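Local coordinates for beta-glucosidase (Chaetomella raphigera, PDB 6JXG), which probably hydrolyses terminal, non-reducing beta-D-glucosyl residues with release of beta-D-glucose, as a secreted family 3 glycoside hydrolase of cellulose breakdown, at residues V66-A71 / G315-A320; K99-N104 / V304-W309; G59-R64 / G386-P391; T70-G75 / Y88-A93; Y392-L397 / G508-N513. All coordinates share one frame; numbering follows the deposited sequence.

Interactions 2, 3, 4 and 5 are buried, whereas interaction 1 is only partly so and carries an N-linked glycan. The loop between strand 55-57 and helix 75-79 supplies one side of interactions 1, 3 and 4, and helix 84-100 serves interactions 2 and 4. Interaction 3 joins the N-terminal and C-terminal family 3 regions through waters and apolar contacts; interaction 5, within the C-terminal region, relies on direct backbone bonds and a tyrosine-glutamate pair. Interactions 2 and 4 each direct a side-chain N-H donor at a backbone carbonyl, from an indole and a guanidinium respectively. Q509 of interaction 5 reaches A71, which lies in the segments of both interactions 1 and 4.

Interaction 1 (V66-A71 / G315-A320); sequences VQNVTA and GPNVQA. With NAG (2-acetamido-2-deoxy-beta-D-glucopyranose), chain B.
An N-glycosylation site and a neighbouring Asx turn meet where loop 66-71 runs against loop 315-320. N68 ND2 is bonded covalently to C1 of the NAG, and the sugar ring oxygen O5 lies 3.7 Å from N317 CB. N317 folds its CG anti to its backbone N (chi1 165°), and OD1 accepts from the backbone N of Q319, closing the Asx turn, and again from Q319 NE2; both donors stand above the carbonyl plane. Between the loops, V318 N donates to N68 O at 3.3 Å, nearly along the C=O axis. Alongside, V69 CG1 and V318 CG2 lie 4.0 Å apart, the two side chains pointing the same way. The Q319 chain, extended beyond CG, crosses N68 at about a right angle, its CG 3.5 Å from N68 O. A water donates to both Q319 OE1 and T70 OG1, the latter also bonded to E97. An alanine at Q319 would remove NE2, a donor to N317 OD1, and the water's anchor at OE1, and would probably leave the N317 carboxamide less firmly held. Another water links N68 ND2, G315 O and NAG O7, so polar groups and solvent tie the root of the glycan to both loops.

Interaction 2 (K99-N104 / V304-W309); sequences KALGIN and VTWSSW
V304 opens the contact by laying its CG2 methyl, anti to its carbonyl carbon, 3.5 Å from both L101 O and G102 O. Its other methyl, CG1, sits over the centre of one face of the W306 indole, 3.7 Å above the plane. T305 is hydrogen-bonded through OG1 to G314 O. W306 points toward the residues that follow helix 84-100. The indole CG occupies the crowded position between backbone N and carbonyl carbon (chi1 45°), which brings the ring edge-on to the other segment. NE1 donates to L101 O at 2.9 Å, in the carbonyl plane and on a lone pair. Further round the edge, I103 CG1 touches W306 CZ2 at 3.8 Å; L101 CD2 comes from out of the plane, on the side away from V304 CG1, 4.1 Å from W306 CD1. S307 OG then accepts from W309 N in an ST turn, and W309 packs edge-to-face on W34. The receiving carbonyl belongs to a Schellman motif: G102, at positive phi, leaves the helix, and a CB there would clash with V304 N. The indole N-H thus satisfies a carbonyl at the helix C-terminus, where acceptors commonly lack a backbone partner, among buried apolar contacts.

Interaction 3 (G59-R64 / G386-P391); sequences GPLGIR and GTADFP
The R64 guanidinium has a water in its plane at the NE edge, and T387 OG1 stands obliquely to it. That water accepts from NE and donates to OG1 at 2.7 Å, so the two side chains, side by side and pointing the same way, meet through solvent. R64 is extended from CG to NE, with CG anti to the backbone N (chi1 -166°), and its CB passes 3.4 Å from T387 O. Its terminal nitrogens form salt bridges with D58 and D371, and T387 OG1 is bonded to G384. L61 turns its CG into the crowded position between N and carbonyl carbon (chi1 58°), which lays CD2 3.3 Å from G386 O and CD1 4.2 Å from A388 CB. P60 CD rests against G386 CA at 3.8 Å, within a type I turn from G59 to G62. The A388 methyl meets I63 O at 3.4 Å. Replacing L61 by an alanine would probably weaken the packing against G386 and A388, since CG and both methyls would be gone. A second water accepts from L61 N and donates to G62 O, with a weak bond to T387 O; a third donates to I63 O and accepts from D389 N. The N-terminal and C-terminal family 3 regions therefore meet here through direct apolar contacts and water-relayed polar groups, and buried R64 probably has its charge balanced by the two aspartates.

Interaction 4 (T70-G75 / Y88-A93); sequences TAFPTG and YSRGLA
P73 O is gripped by two donors, both from R90: NE at 2.9 Å and NH2 at 2.8 Å. The guanidinium comes side-on, with the oxygen at its edge and close to its plane. NH2 lies in the carbonyl plane, whereas NE stands above it. Neither bond is straight, the N-H...O angles being 139° and 140°, as expected when two donors share one atom. R90 spans the gap with a chain extended from CG to NE, CG being anti to the backbone N (chi1 174°). NH2 also comes near the backbone N of G75, a fellow donor, so the two do not bond. F72 packs beside the arginine: its CB is 4.0 Å from R90 NE, and its ring ends against the A93 methyl, with CE1 and CZ both 3.6 Å from A93 CB. R90 O lies over one face of this ring, and T70 CG2 sits centrally over the opposite one, 3.5 Å above the plane. The grip places the guanidinium beside a buried carbonyl, which it would probably polarise, just ahead of the helix start at G75, where T74 is the N-cap, its OG1 hydrogen-bonded to Q77 N and V506 O. The contact thus ties the lead-in of helix 75-79 to the middle of helix 84-100. Helix 323-332 packs alongside through A326 and I329, which meet P73, I329 also touching R90, while the F72 backbone is hydrogen-bonded to L61.

Interaction 5 (Y392-L397 / G508-N513); sequences YLVAPL and GQESGN
Two backbone bonds join the lead-in of helix 396-406 to the start of helix 511-519, within the C-terminal family 3 region: V394 N donates to Q509 O at 2.9 Å, nearly along the C=O axis, and V394 O accepts from G512 N at 2.8 Å. A CB on G512 would clash with the carbonyls of V394 and A395. Y392 O is buried with no polar partner in the model. Y392 holds its ring in the crowded position between N and carbonyl carbon (chi1 60°), bringing the phenol to E510. Its OH donates to E510 OE2 at 2.5 Å, a very short bond using the anti lone pair. Q509 crosses the ring obliquely, CB over one face toward the rim; its NE2 weakly bonds the same OH, and OE1 takes the backbone N of A71. The other carboxylate oxygen, E510 OE1, receives N513 ND2 at 2.8 Å from above its plane. V394 CG2 packs 3.6 Å from N513 ND2, the side chains crossing about at right angles. E510, the N-cap residue, thus has both oxygens held, and R327 touches it. The very short bond is consistent with a strongly polarised phenol, and the donors probably help keep the buried carboxylate ionised.

Interaction 1 (V66-A71 / G315-A320)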
# COMPACT_ATOMS: atom_id res chain seq x y z
N VAL A 66 10.00 -5.90 17.18
CA VAL A 66 9.70 -5.49 18.54
C VAL A 66 8.38 -6.08 19.06
O VAL A 66 7.37 -6.14 18.35
CB VAL A 66 9.66 -3.95 18.61
CG1 VAL A 66 9.42 -3.44 20.00
CG2 VAL A 66 10.93 -3.37 18.06
N GLN A 67 8.40 -6.53 20.32
CA GLN A 67 7.24 -7.08 20.92
C GLN A 67 6.31 -5.96 21.43
O GLN A 67 6.72 -4.76 21.57
CB GLN A 67 7.60 -8.07 22.03
CG GLN A 67 8.49 -9.20 21.64
CD GLN A 67 7.91 -9.93 20.47
OE1 GLN A 67 6.80 -10.40 20.57
NE2 GLN A 67 8.61 -9.97 19.32
N ASN A 68 5.06 -6.35 21.68
CA ASN A 68 4.03 -5.43 22.22
C ASN A 68 3.86 -4.23 21.31
O ASN A 68 3.77 -3.11 21.77
CB ASN A 68 4.42 -4.94 23.60
CG ASN A 68 3.91 -5.84 24.67
OD1 ASN A 68 2.85 -6.47 24.54
ND2 ASN A 68 4.68 -5.94 25.75
N VAL A 69 3.72 -4.53 20.01
CA VAL A 69 3.33 -3.54 19.04
C VAL A 69 2.06 -4.06 18.30
O VAL A 69 1.65 -5.19 18.46
CB VAL A 69 4.47 -3.29 18.03
CG1 VAL A 69 5.74 -2.88 18.74
CG2 VAL A 69 4.72 -4.51 17.17
N THR A 70 1.45 -3.20 17.52
CA THR A 70 0.25 -3.55 16.78
C THR A 70 0.63 -4.07 15.38
O THR A 70 1.41 -3.45 14.68
CB THR A 70 -0.68 -2.32 16.64
OG1 THR A 70 -1.09 -1.91 17.96
CG2 THR A 70 -1.96 -2.61 15.84
N ALA A 71 -0.03 -5.14 14.96
CA ALA A 71 0.12 -5.65 13.61
C ALA A 71 -1.12 -5.15 12.81
O ALA A 71 -2.20 -5.72 12.90
CB ALA A 71 0.25 -7.16 13.61
N GLY A 315 11.70 -2.79 25.24
CA GLY A 315 10.85 -1.61 25.09
C GLY A 315 9.53 -1.56 25.87
O GLY A 315 9.07 -2.54 26.42
N PRO A 316 8.88 -0.40 25.90
CA PRO A 316 7.57 -0.34 26.57
C PRO A 316 6.44 -0.96 25.69
O PRO A 316 6.63 -1.18 24.44
CB PRO A 316 7.37 1.11 26.74
CG PRO A 316 8.04 1.71 25.58
CD PRO A 316 9.28 0.91 25.39
N ASN A 317 5.29 -1.21 26.30
CA ASN A 317 4.18 -1.71 25.52
C ASN A 317 3.56 -0.49 24.88
O ASN A 317 3.10 0.39 25.60
CB ASN A 317 3.20 -2.42 26.38
CG ASN A 317 1.85 -2.64 25.70
OD1 ASN A 317 1.75 -2.78 24.50
ND2 ASN A 317 0.84 -2.76 26.51
N VAL A 318 3.62 -0.39 23.56
CA VAL A 318 3.14 0.81 22.89
C VAL A 318 1.79 0.62 22.17
O VAL A 318 1.40 1.48 21.40
CB VAL A 318 4.23 1.34 21.91
CG1 VAL A 318 5.54 1.68 22.62
CG2 VAL A 318 4.52 0.36 20.81
N GLN A 319 1.09 -0.47 22.38
CA GLN A 319 -0.14 -0.78 21.62
C GLN A 319 -1.25 0.23 21.80
O GLN A 319 -2.04 0.43 20.89
CB GLN A 319 -0.70 -2.12 21.97
CG GLN A 319 0.26 -3.25 21.56
CD GLN A 319 -0.31 -4.60 21.93
OE1 GLN A 319 -1.29 -5.03 21.38
NE2 GLN A 319 0.30 -5.24 22.93
N ALA A 320 -1.32 0.82 22.98
CA ALA A 320 -2.30 1.83 23.27
C ALA A 320 -3.70 1.29 22.83
O ALA A 320 -4.00 0.13 23.11
CB ALA A 320 -1.90 3.15 22.60
C1 NAG B . 4.27 -6.73 26.87
C2 NAG B . 5.37 -7.48 27.62
C3 NAG B . 4.79 -8.06 28.89
C4 NAG B . 4.24 -6.92 29.72
C5 NAG B . 3.11 -6.33 28.88
C6 NAG B . 2.28 -5.25 29.55
C7 NAG B . 7.15 -8.51 26.31
C8 NAG B . 7.62 -9.64 25.45
N2 NAG B . 5.92 -8.55 26.80
O3 NAG B . 5.83 -8.70 29.58
O4 NAG B . 3.79 -7.41 30.96
O5 NAG B . 3.73 -5.76 27.76
O6 NAG B . 3.24 -4.40 30.12
O7 NAG B . 7.89 -7.57 26.55
O HOH W 1 8.15 -3.03 23.21
O HOH W 2 6.91 -4.61 26.29
O HOH W 3 -2.59 -3.55 19.53

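Interaction 2 (K99-N104 / V304-W309)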
# COMPACT_ATOMS: atom_id res chain seq x y z
N LYS A 99 7.38 6.46 17.34
CA LYS A 99 7.94 7.50 18.20
C LYS A 99 8.17 7.00 19.62
O LYS A 99 9.22 7.27 20.24
CB LYS A 99 7.03 8.74 18.22
CG LYS A 99 7.46 9.73 19.32
CD LYS A 99 7.06 11.19 19.03
CE LYS A 99 7.49 12.11 20.22
NZ LYS A 99 6.51 13.24 20.49
N ALA A 100 7.17 6.30 20.15
CA ALA A 100 7.21 5.87 21.54
C ALA A 100 8.39 4.89 21.78
O ALA A 100 8.92 4.81 22.88
CB ALA A 100 5.87 5.28 21.94
N LEU A 101 8.77 4.13 20.73
CA LEU A 101 9.95 3.28 20.72
C LEU A 101 11.28 3.96 20.37
O LEU A 101 12.30 3.29 20.32
CB LEU A 101 9.70 2.17 19.69
CG LEU A 101 8.59 1.19 20.13
CD1 LEU A 101 8.30 0.14 19.06
CD2 LEU A 101 8.85 0.50 21.45
N GLY A 102 11.26 5.25 20.02
CA GLY A 102 12.43 6.01 19.73
C GLY A 102 12.87 5.78 18.28
O GLY A 102 13.96 6.12 17.91
N ILE A 103 11.98 5.23 17.46
CA ILE A 103 12.29 5.04 16.03
C ILE A 103 12.29 6.36 15.32
O ILE A 103 11.29 7.12 15.35
CB ILE A 103 11.31 4.03 15.39
CG1 ILE A 103 11.52 2.69 16.03
CG2 ILE A 103 11.50 3.95 13.85
CD1 ILE A 103 10.54 1.63 15.68
N ASN A 104 13.41 6.70 14.66
CA ASN A 104 13.43 7.96 13.94
C ASN A 104 12.71 7.93 12.56
O ASN A 104 11.95 8.88 12.23
CB ASN A 104 14.84 8.52 13.76
CG ASN A 104 15.49 8.94 15.11
OD1 ASN A 104 15.22 10.06 15.69
ND2 ASN A 104 16.24 8.05 15.63
N VAL A 304 15.88 4.56 22.16
CA VAL A 304 15.66 3.16 21.88
C VAL A 304 16.20 2.36 23.06
O VAL A 304 17.37 2.54 23.40
CB VAL A 304 16.42 2.78 20.59
CG1 VAL A 304 16.47 1.28 20.39
CG2 VAL A 304 15.72 3.49 19.40
N THR A 305 15.39 1.50 23.68
CA THR A 305 15.83 0.65 24.82
C THR A 305 15.65 -0.83 24.53
O THR A 305 15.65 -1.70 25.39
CB THR A 305 15.09 1.06 26.12
OG1 THR A 305 13.71 0.69 26.04
CG2 THR A 305 15.19 2.63 26.33
N TRP A 306 15.49 -1.15 23.25
CA TRP A 306 15.22 -2.49 22.83
C TRP A 306 16.22 -2.87 21.69
O TRP A 306 16.99 -2.01 21.19
CB TRP A 306 13.78 -2.63 22.27
CG TRP A 306 13.41 -1.56 21.36
CD1 TRP A 306 12.87 -0.42 21.71
CD2 TRP A 306 13.64 -1.49 19.96
NE1 TRP A 306 12.72 0.40 20.64
CE2 TRP A 306 13.18 -0.26 19.53
CE3 TRP A 306 14.19 -2.37 19.01
CZ2 TRP A 306 13.27 0.15 18.22
CZ3 TRP A 306 14.27 -1.95 17.67
CH2 TRP A 306 13.75 -0.76 17.28
N SER A 307 16.21 -4.13 21.31
CA SER A 307 16.97 -4.56 20.11
C SER A 307 16.09 -5.36 19.18
O SER A 307 15.30 -6.22 19.61
CB SER A 307 18.20 -5.41 20.53
OG SER A 307 19.06 -5.88 19.50
N SER A 308 16.32 -5.17 17.87
CA SER A 308 15.73 -6.07 16.86
C SER A 308 16.21 -7.50 16.97
O SER A 308 15.56 -8.41 16.45
CB SER A 308 16.10 -5.51 15.47
OG SER A 308 15.43 -4.24 15.24
N TRP A 309 17.37 -7.73 17.58
CA TRP A 309 18.08 -9.01 17.40
C TRP A 309 18.05 -9.86 18.71
O TRP A 309 18.60 -10.94 18.75
CB TRP A 309 19.53 -8.76 16.98
CG TRP A 309 19.68 -7.57 16.08
CD1 TRP A 309 20.28 -6.38 16.37
CD2 TRP A 309 19.09 -7.41 14.78
NE1 TRP A 309 20.13 -5.48 15.32
CE2 TRP A 309 19.44 -6.11 14.32
CE3 TRP A 309 18.37 -8.25 13.94
CZ2 TRP A 309 19.00 -5.63 13.14
CZ3 TRP A 309 17.98 -7.78 12.73
CH2 TRP A 309 18.30 -6.51 12.33

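Interaction 3 (G59-R64 / G386-P391)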
# COMPACT_ATOMS: atom_id res chain seq x y z
N GLY A 59 8.18 -1.82 9.64
CA GLY A 59 7.91 -1.75 8.22
C GLY A 59 6.60 -1.02 8.04
O GLY A 59 6.13 -0.35 8.94
N PRO A 60 5.98 -1.14 6.85
CA PRO A 60 4.77 -0.34 6.54
C PRO A 60 3.51 -0.59 7.34
O PRO A 60 2.69 0.34 7.44
CB PRO A 60 4.57 -0.59 4.99
CG PRO A 60 5.94 -1.08 4.53
CD PRO A 60 6.52 -1.83 5.67
N LEU A 61 3.34 -1.79 7.95
CA LEU A 61 2.07 -2.12 8.59
C LEU A 61 2.23 -2.32 10.08
O LEU A 61 1.30 -2.78 10.75
CB LEU A 61 1.46 -3.36 7.94
CG LEU A 61 2.24 -4.66 7.91
CD1 LEU A 61 2.57 -5.27 9.28
CD2 LEU A 61 1.55 -5.72 7.08
N GLY A 62 3.40 -2.02 10.60
CA GLY A 62 3.67 -2.19 12.01
C GLY A 62 5.15 -2.28 12.26
O GLY A 62 5.96 -2.53 11.33
N ILE A 63 5.52 -2.17 13.55
CA ILE A 63 6.95 -2.17 13.90
C ILE A 63 7.45 -3.60 13.79
O ILE A 63 6.86 -4.54 14.41
CB ILE A 63 7.17 -1.73 15.35
CG1 ILE A 63 6.38 -0.47 15.70
CG2 ILE A 63 8.69 -1.58 15.60
CD1 ILE A 63 6.58 0.70 14.76
N ARG A 64 8.46 -3.81 12.95
CA ARG A 64 9.06 -5.13 12.80
C ARG A 64 9.98 -5.48 14.02
O ARG A 64 10.60 -4.60 14.62
CB ARG A 64 9.86 -5.14 11.52
CG ARG A 64 10.28 -6.53 11.05
CD ARG A 64 11.12 -6.36 9.77
NE ARG A 64 11.61 -7.67 9.38
CZ ARG A 64 12.64 -7.89 8.54
NH1 ARG A 64 13.32 -6.90 7.97
NH2 ARG A 64 12.98 -9.15 8.31
N GLY A 386 8.12 -6.38 5.31
CA GLY A 386 6.88 -5.59 5.60
C GLY A 386 5.92 -6.26 6.59
O GLY A 386 4.69 -6.35 6.33
N THR A 387 6.50 -6.75 7.67
CA THR A 387 5.85 -7.57 8.67
C THR A 387 6.04 -7.04 10.06
O THR A 387 6.86 -6.14 10.30
CB THR A 387 6.32 -9.04 8.59
OG1 THR A 387 7.75 -9.16 8.74
CG2 THR A 387 5.85 -9.63 7.17
N ALA A 388 5.37 -7.71 11.00
CA ALA A 388 5.42 -7.44 12.45
C ALA A 388 5.02 -8.75 13.13
O ALA A 388 4.43 -9.59 12.48
CB ALA A 388 4.47 -6.37 12.86
N ASP A 389 5.35 -8.84 14.42
CA ASP A 389 4.95 -9.99 15.26
C ASP A 389 3.56 -9.66 15.75
O ASP A 389 3.32 -8.52 16.14
CB ASP A 389 5.91 -10.18 16.39
CG ASP A 389 7.22 -10.88 15.96
OD1 ASP A 389 7.50 -11.04 14.75
OD2 ASP A 389 7.93 -11.29 16.90
N PHE A 390 2.60 -10.57 15.57
CA PHE A 390 1.27 -10.36 16.06
C PHE A 390 1.29 -10.38 17.59
O PHE A 390 1.88 -11.31 18.16
CB PHE A 390 0.34 -11.49 15.64
CG PHE A 390 0.11 -11.59 14.15
CD1 PHE A 390 -0.82 -10.82 13.56
CD2 PHE A 390 0.82 -12.52 13.38
CE1 PHE A 390 -1.10 -10.94 12.20
CE2 PHE A 390 0.55 -12.67 12.04
CZ PHE A 390 -0.39 -11.86 11.44
N PRO A 391 0.66 -9.38 18.25
CA PRO A 391 0.48 -9.53 19.72
C PRO A 391 -0.59 -10.58 20.04
O PRO A 391 -0.61 -11.11 21.13
CB PRO A 391 0.00 -8.14 20.18
CG PRO A 391 -0.56 -7.51 18.95
CD PRO A 391 0.07 -8.14 17.74
O HOH W 4 5.59 -3.75 8.86
O HOH W 5 7.08 -6.97 15.75
O HOH W 6 9.72 -9.87 10.48

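Interaction 4 (T70-G75 / Y88-A93)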
# COMPACT_ATOMS: atom_id res chain seq x y z
N THR A 70 1.45 -3.20 17.52
CA THR A 70 0.25 -3.55 16.78
C THR A 70 0.63 -4.07 15.38
O THR A 70 1.41 -3.45 14.68
CB THR A 70 -0.68 -2.32 16.64
OG1 THR A 70 -1.09 -1.91 17.96
CG2 THR A 70 -1.96 -2.61 15.84
N ALA A 71 -0.03 -5.14 14.96
CA ALA A 71 0.12 -5.65 13.61
C ALA A 71 -1.12 -5.15 12.81
O ALA A 71 -2.20 -5.72 12.90
CB ALA A 71 0.25 -7.16 13.61
N PHE A 72 -0.96 -3.99 12.18
CA PHE A 72 -2.02 -3.34 11.47
C PHE A 72 -2.33 -4.11 10.19
O PHE A 72 -1.53 -4.91 9.73
CB PHE A 72 -1.65 -1.91 11.11
CG PHE A 72 -1.46 -0.97 12.30
CD1 PHE A 72 -2.52 -0.34 12.91
CD2 PHE A 72 -0.21 -0.78 12.84
CE1 PHE A 72 -2.30 0.50 14.00
CE2 PHE A 72 0.01 0.07 13.90
CZ PHE A 72 -1.07 0.68 14.50
N PRO A 73 -3.51 -3.88 9.60
CA PRO A 73 -3.81 -4.40 8.27
C PRO A 73 -2.79 -3.96 7.24
O PRO A 73 -2.11 -2.89 7.37
CB PRO A 73 -5.17 -3.78 7.95
CG PRO A 73 -5.80 -3.52 9.26
CD PRO A 73 -4.67 -3.22 10.22
N THR A 74 -2.66 -4.76 6.22
CA THR A 74 -1.77 -4.50 5.07
C THR A 74 -2.16 -3.24 4.35
O THR A 74 -3.32 -2.78 4.42
CB THR A 74 -1.80 -5.66 4.08
OG1 THR A 74 -3.12 -5.81 3.60
CG2 THR A 74 -1.34 -6.96 4.77
N GLY A 75 -1.22 -2.68 3.61
CA GLY A 75 -1.48 -1.56 2.74
C GLY A 75 -2.68 -1.79 1.85
O GLY A 75 -3.52 -0.92 1.69
N TYR A 88 -5.72 7.68 7.28
CA TYR A 88 -4.97 8.63 8.07
C TYR A 88 -4.77 8.07 9.47
O TYR A 88 -3.66 8.08 9.95
CB TYR A 88 -5.71 9.98 8.16
CG TYR A 88 -5.10 10.86 9.18
CD1 TYR A 88 -4.00 11.65 8.85
CD2 TYR A 88 -5.58 10.89 10.52
CE1 TYR A 88 -3.39 12.50 9.80
CE2 TYR A 88 -4.96 11.74 11.46
CZ TYR A 88 -3.86 12.51 11.08
OH TYR A 88 -3.21 13.31 12.01
N SER A 89 -5.84 7.55 10.09
CA SER A 89 -5.73 7.01 11.43
C SER A 89 -4.73 5.83 11.61
O SER A 89 -4.02 5.74 12.59
CB SER A 89 -7.10 6.60 12.00
OG SER A 89 -7.88 7.78 12.21
N ARG A 90 -4.67 4.93 10.64
CA ARG A 90 -3.62 3.87 10.67
C ARG A 90 -2.22 4.46 10.64
O ARG A 90 -1.33 4.02 11.40
CB ARG A 90 -3.84 2.94 9.48
CG ARG A 90 -2.76 1.89 9.31
CD ARG A 90 -3.23 0.98 8.20
NE ARG A 90 -2.24 0.02 7.71
CZ ARG A 90 -1.26 0.25 6.84
NH1 ARG A 90 -1.00 1.48 6.45
NH2 ARG A 90 -0.47 -0.76 6.44
N GLY A 91 -2.02 5.52 9.87
CA GLY A 91 -0.71 6.15 9.84
C GLY A 91 -0.34 6.84 11.15
O GLY A 91 0.82 6.71 11.68
N LEU A 92 -1.31 7.53 11.69
CA LEU A 92 -1.14 8.16 13.02
C LEU A 92 -0.80 7.11 14.07
O LEU A 92 0.14 7.26 14.89
CB LEU A 92 -2.40 8.96 13.44
CG LEU A 92 -2.33 9.74 14.74
CD1 LEU A 92 -1.38 10.95 14.60
CD2 LEU A 92 -3.72 10.21 15.22
N ALA A 93 -1.56 6.01 14.07
CA ALA A 93 -1.36 4.98 15.07
C ALA A 93 0.02 4.32 14.92
O ALA A 93 0.72 4.13 15.91
CB ALA A 93 -2.46 3.96 14.96

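Interaction 5 (Y392-L397 / G508-N513)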
# COMPACT_ATOMS: atom_id res chain seq x y z
N TYR A 392 -1.42 -10.88 19.07
CA TYR A 392 -2.49 -11.90 19.12
C TYR A 392 -3.03 -11.89 17.69
O TYR A 392 -2.68 -10.99 16.91
CB TYR A 392 -3.59 -11.52 20.13
CG TYR A 392 -4.30 -10.23 19.85
CD1 TYR A 392 -5.39 -10.18 18.98
CD2 TYR A 392 -3.86 -9.03 20.41
CE1 TYR A 392 -6.02 -8.99 18.67
CE2 TYR A 392 -4.51 -7.83 20.13
CZ TYR A 392 -5.58 -7.81 19.22
OH TYR A 392 -6.23 -6.60 18.93
N LEU A 393 -3.76 -12.90 17.29
CA LEU A 393 -4.41 -12.86 15.95
C LEU A 393 -5.79 -13.46 16.14
O LEU A 393 -5.90 -14.64 16.50
CB LEU A 393 -3.60 -13.65 14.91
CG LEU A 393 -4.30 -13.85 13.55
CD1 LEU A 393 -4.64 -12.51 12.93
CD2 LEU A 393 -3.43 -14.68 12.62
N VAL A 394 -6.82 -12.64 16.00
CA VAL A 394 -8.19 -13.16 16.04
C VAL A 394 -8.50 -13.94 14.72
O VAL A 394 -8.66 -13.35 13.66
CB VAL A 394 -9.24 -12.06 16.24
CG1 VAL A 394 -10.62 -12.72 16.35
CG2 VAL A 394 -8.94 -11.22 17.45
N ALA A 395 -8.50 -15.26 14.80
CA ALA A 395 -8.86 -16.07 13.65
C ALA A 395 -10.37 -16.09 13.44
O ALA A 395 -11.12 -15.86 14.36
CB ALA A 395 -8.36 -17.48 13.81
N PRO A 396 -10.82 -16.42 12.22
CA PRO A 396 -12.29 -16.43 12.01
C PRO A 396 -13.06 -17.26 13.06
O PRO A 396 -14.07 -16.83 13.60
CB PRO A 396 -12.42 -17.07 10.64
CG PRO A 396 -11.22 -16.59 9.91
CD PRO A 396 -10.09 -16.63 10.98
N LEU A 397 -12.58 -18.48 13.34
CA LEU A 397 -13.28 -19.33 14.31
C LEU A 397 -13.30 -18.76 15.74
O LEU A 397 -14.29 -18.95 16.50
CB LEU A 397 -12.71 -20.77 14.26
CG LEU A 397 -13.41 -21.76 15.20
CD1 LEU A 397 -14.86 -21.90 14.70
CD2 LEU A 397 -12.69 -23.07 15.24
N GLY A 508 -4.32 -8.23 9.29
CA GLY A 508 -3.67 -8.00 10.55
C GLY A 508 -4.38 -8.62 11.72
O GLY A 508 -5.31 -9.46 11.56
N GLN A 509 -4.02 -8.15 12.92
CA GLN A 509 -4.38 -8.82 14.18
C GLN A 509 -5.86 -8.96 14.46
O GLN A 509 -6.29 -9.96 15.12
CB GLN A 509 -3.69 -8.16 15.38
CG GLN A 509 -4.18 -6.72 15.70
CD GLN A 509 -3.26 -6.02 16.67
OE1 GLN A 509 -2.04 -6.05 16.51
NE2 GLN A 509 -3.83 -5.39 17.69
N GLU A 510 -6.61 -7.96 14.02
CA GLU A 510 -8.06 -7.98 14.23
C GLU A 510 -8.89 -8.65 13.13
O GLU A 510 -10.13 -8.67 13.21
CB GLU A 510 -8.56 -6.56 14.53
CG GLU A 510 -8.20 -6.15 15.95
CD GLU A 510 -9.11 -6.66 17.05
OE1 GLU A 510 -10.37 -6.80 16.83
OE2 GLU A 510 -8.57 -6.91 18.15
N SER A 511 -8.22 -9.31 12.19
CA SER A 511 -8.85 -9.95 11.02
C SER A 511 -10.23 -10.61 11.31
O SER A 511 -11.25 -10.23 10.72
CB SER A 511 -7.88 -11.01 10.41
OG SER A 511 -8.46 -11.67 9.30
N GLY A 512 -10.22 -11.62 12.15
CA GLY A 512 -11.41 -12.41 12.41
C GLY A 512 -12.54 -11.61 13.06
O GLY A 512 -13.73 -11.91 12.82
N ASN A 513 -12.20 -10.57 13.84
CA ASN A 513 -13.26 -9.64 14.34
C ASN A 513 -13.90 -8.80 13.23
O ASN A 513 -15.17 -8.71 13.11
CB ASN A 513 -12.74 -8.76 15.47
CG ASN A 513 -12.69 -9.51 16.79
OD1 ASN A 513 -13.47 -10.44 17.01
ND2 ASN A 513 -11.83 -9.09 17.67